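Side-chain contact in inactive PncC family protein (Escherichia coli O157:H7, PDB 5KOL), which belongs to the CinA family but probably lacks nicotinamide-nucleotide (NMN) amidohydrolase activity, its actual role being unknown: residues Ser49-Ala54 against Phe163-Leu168. Numbering follows the deposited sequence. Where two conformers were deposited one is given.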
loop_
_atom_site.group_PDB
_atom_site.type_symbol
_atom_site.label_atom_id
_atom_site.label_comp_id
_atom_site.label_asym_id
_atom_site.label_seq_id
_atom_site.Cartn_x
_atom_site.Cartn_y
_atom_site.Cartn_z
ATOM N N SER A 49 3.597 -4.919 0.372
ATOM C CA SER A 49 5.055 -4.999 0.414
ATOM C C SER A 49 5.534 -6.441 0.322
ATOM O O SER A 49 6.563 -6.719 -0.316
ATOM C CB SER A 49 5.578 -4.348 1.694
ATOM O OG SER A 49 6.990 -4.422 1.741
ATOM N N ALA A 50 4.823 -7.367 0.958
ATOM C CA ALA A 50 5.201 -8.771 0.868
ATOM C C ALA A 50 5.155 -9.248 -0.578
ATOM O O ALA A 50 6.071 -9.932 -1.051
ATOM C CB ALA A 50 4.274 -9.612 1.745
ATOM N N LEU A 51 4.112 -8.853 -1.307
ATOM C CA LEU A 51 3.938 -9.267 -2.695
ATOM C C LEU A 51 4.878 -8.548 -3.649
ATOM O O LEU A 51 5.303 -9.135 -4.655
ATOM C CB LEU A 51 2.493 -9.013 -3.118
ATOM C CG LEU A 51 1.518 -9.902 -2.335
ATOM C CD1 LEU A 51 0.108 -9.375 -2.430
ATOM C CD2 LEU A 51 1.578 -11.338 -2.840
ATOM N N CYS A 52 5.187 -7.273 -3.377
ATOM C CA CYS A 52 6.117 -6.551 -4.234
ATOM C C CYS A 52 7.541 -7.047 -4.070
ATOM O O CYS A 52 8.368 -6.812 -4.957
ATOM C CB CYS A 52 6.046 -5.050 -3.952
ATOM S SG CYS A 52 4.508 -4.299 -4.595
ATOM N N ALA A 53 7.854 -7.693 -2.949
ATOM C CA ALA A 53 9.167 -8.288 -2.744
ATOM C C ALA A 53 9.255 -9.697 -3.313
ATOM O O ALA A 53 10.344 -10.276 -3.340
ATOM C CB ALA A 53 9.516 -8.318 -1.259
ATOM N N ALA A 54 8.138 -10.250 -3.769
ATOM C CA ALA A 54 8.176 -11.561 -4.381
ATOM C C ALA A 54 8.859 -11.504 -5.744
ATOM O O ALA A 54 9.017 -10.450 -6.367
ATOM C CB ALA A 54 6.767 -12.139 -4.521
ATOM N N PHE A 163 -1.097 -15.038 7.370
ATOM C CA PHE A 163 -2.345 -15.795 7.296
ATOM C C PHE A 163 -3.113 -15.483 6.009
ATOM O O PHE A 163 -3.656 -16.383 5.362
ATOM C CB PHE A 163 -3.218 -15.484 8.514
ATOM C CG PHE A 163 -4.543 -16.170 8.479
ATOM C CD1 PHE A 163 -4.659 -17.484 8.890
ATOM C CD2 PHE A 163 -5.681 -15.504 8.024
ATOM C CE1 PHE A 163 -5.861 -18.144 8.852
ATOM C CE2 PHE A 163 -6.901 -16.160 7.985
ATOM C CZ PHE A 163 -6.995 -17.480 8.389
ATOM N N ALA A 164 -3.199 -14.199 5.650
ATOM C CA ALA A 164 -3.905 -13.797 4.432
ATOM C C ALA A 164 -3.376 -14.536 3.204
ATOM O O ALA A 164 -4.150 -14.985 2.342
ATOM C CB ALA A 164 -3.769 -12.280 4.240
ATOM N N LEU A 165 -2.053 -14.680 3.125
ATOM C CA LEU A 165 -1.397 -15.382 2.023
ATOM C C LEU A 165 -1.621 -16.889 2.113
ATOM O O LEU A 165 -1.995 -17.536 1.125
ATOM C CB LEU A 165 0.106 -15.063 2.059
ATOM C CG LEU A 165 0.484 -13.581 1.834
ATOM C CD1 LEU A 165 1.972 -13.387 2.015
ATOM C CD2 LEU A 165 0.087 -13.119 0.441
ATOM N N ALA A 166 -1.360 -17.474 3.287
ATOM C CA ALA A 166 -1.470 -18.922 3.443
ATOM C C ALA A 166 -2.894 -19.406 3.198
ATOM O O ALA A 166 -3.106 -20.490 2.629
ATOM C CB ALA A 166 -0.990 -19.333 4.839
ATOM N N GLN A 167 -3.890 -18.634 3.644
ATOM C CA GLN A 167 -5.265 -19.071 3.425
ATOM C C GLN A 167 -5.666 -18.949 1.959
ATOM O O GLN A 167 -6.509 -19.715 1.492
ATOM C CB GLN A 167 -6.247 -18.289 4.313
ATOM C CG GLN A 167 -7.699 -18.831 4.237
ATOM C CD GLN A 167 -7.886 -20.159 4.970
ATOM O OE1 GLN A 167 -7.344 -20.371 6.070
ATOM N NE2 GLN A 167 -8.648 -21.063 4.365
ATOM N N LEU A 168 -5.104 -17.994 1.213
ATOM C CA LEU A 168 -5.381 -17.993 -0.216
ATOM C C LEU A 168 -4.849 -19.267 -0.865
ATOM O O LEU A 168 -5.503 -19.858 -1.728
ATOM C CB LEU A 168 -4.809 -16.737 -0.873
ATOM C CG LEU A 168 -5.026 -16.721 -2.392
ATOM C CD1 LEU A 168 -6.529 -16.820 -2.748
ATOM C CD2 LEU A 168 -4.455 -15.446 -2.968
#
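A50 and L51, neighbours near the end of helix 46-52, both meet the side chain of L165 from helix 153-171, each taking a different methyl of it. A50 comes first: its CB points at the longer helix and lies 4.4 Å from CD1 of L165, a loose apolar touch. A methyl group suits this place because the partner supplies the length, L165 reaching across while I18 of helix 18-31 packs against A50 as well. L51 makes the closer approach, with its CD2 4.0 Å from CD2 of L165. Its CB does not head for the other helix, but with CG anti to the carbonyl carbon (chi1 -66°) the branched end swings nearer. The two leucine side chains run antiparallel past one another, methyl against methyl, and no hydrogen bond crosses between the segments. Two such branched side chains, one reaching from each side, bridge the 9.4 Å between CA of L51 and CA of L165; only 91 Å² is buried in all. Farther along, the hydroxyl OG1 of T57 hydrogen-bonds to O of L51 and O of A54, giving these carbonyls a polar partner. T22 of helix 18-31 touches both A54 and L165, placing that helix beside the junction. On the longer helix, A164 and L168 pack on strand 110-116, while L165 reaches toward helix 46-52. All three touching residues are buried. This is plain hydrophobic helix-to-helix packing within an alpha/beta fold, where the C-terminal helix 153-171 lies against the mixed five-stranded sheet of the CinA-family domain and meets the short helix that follows strand 36-40.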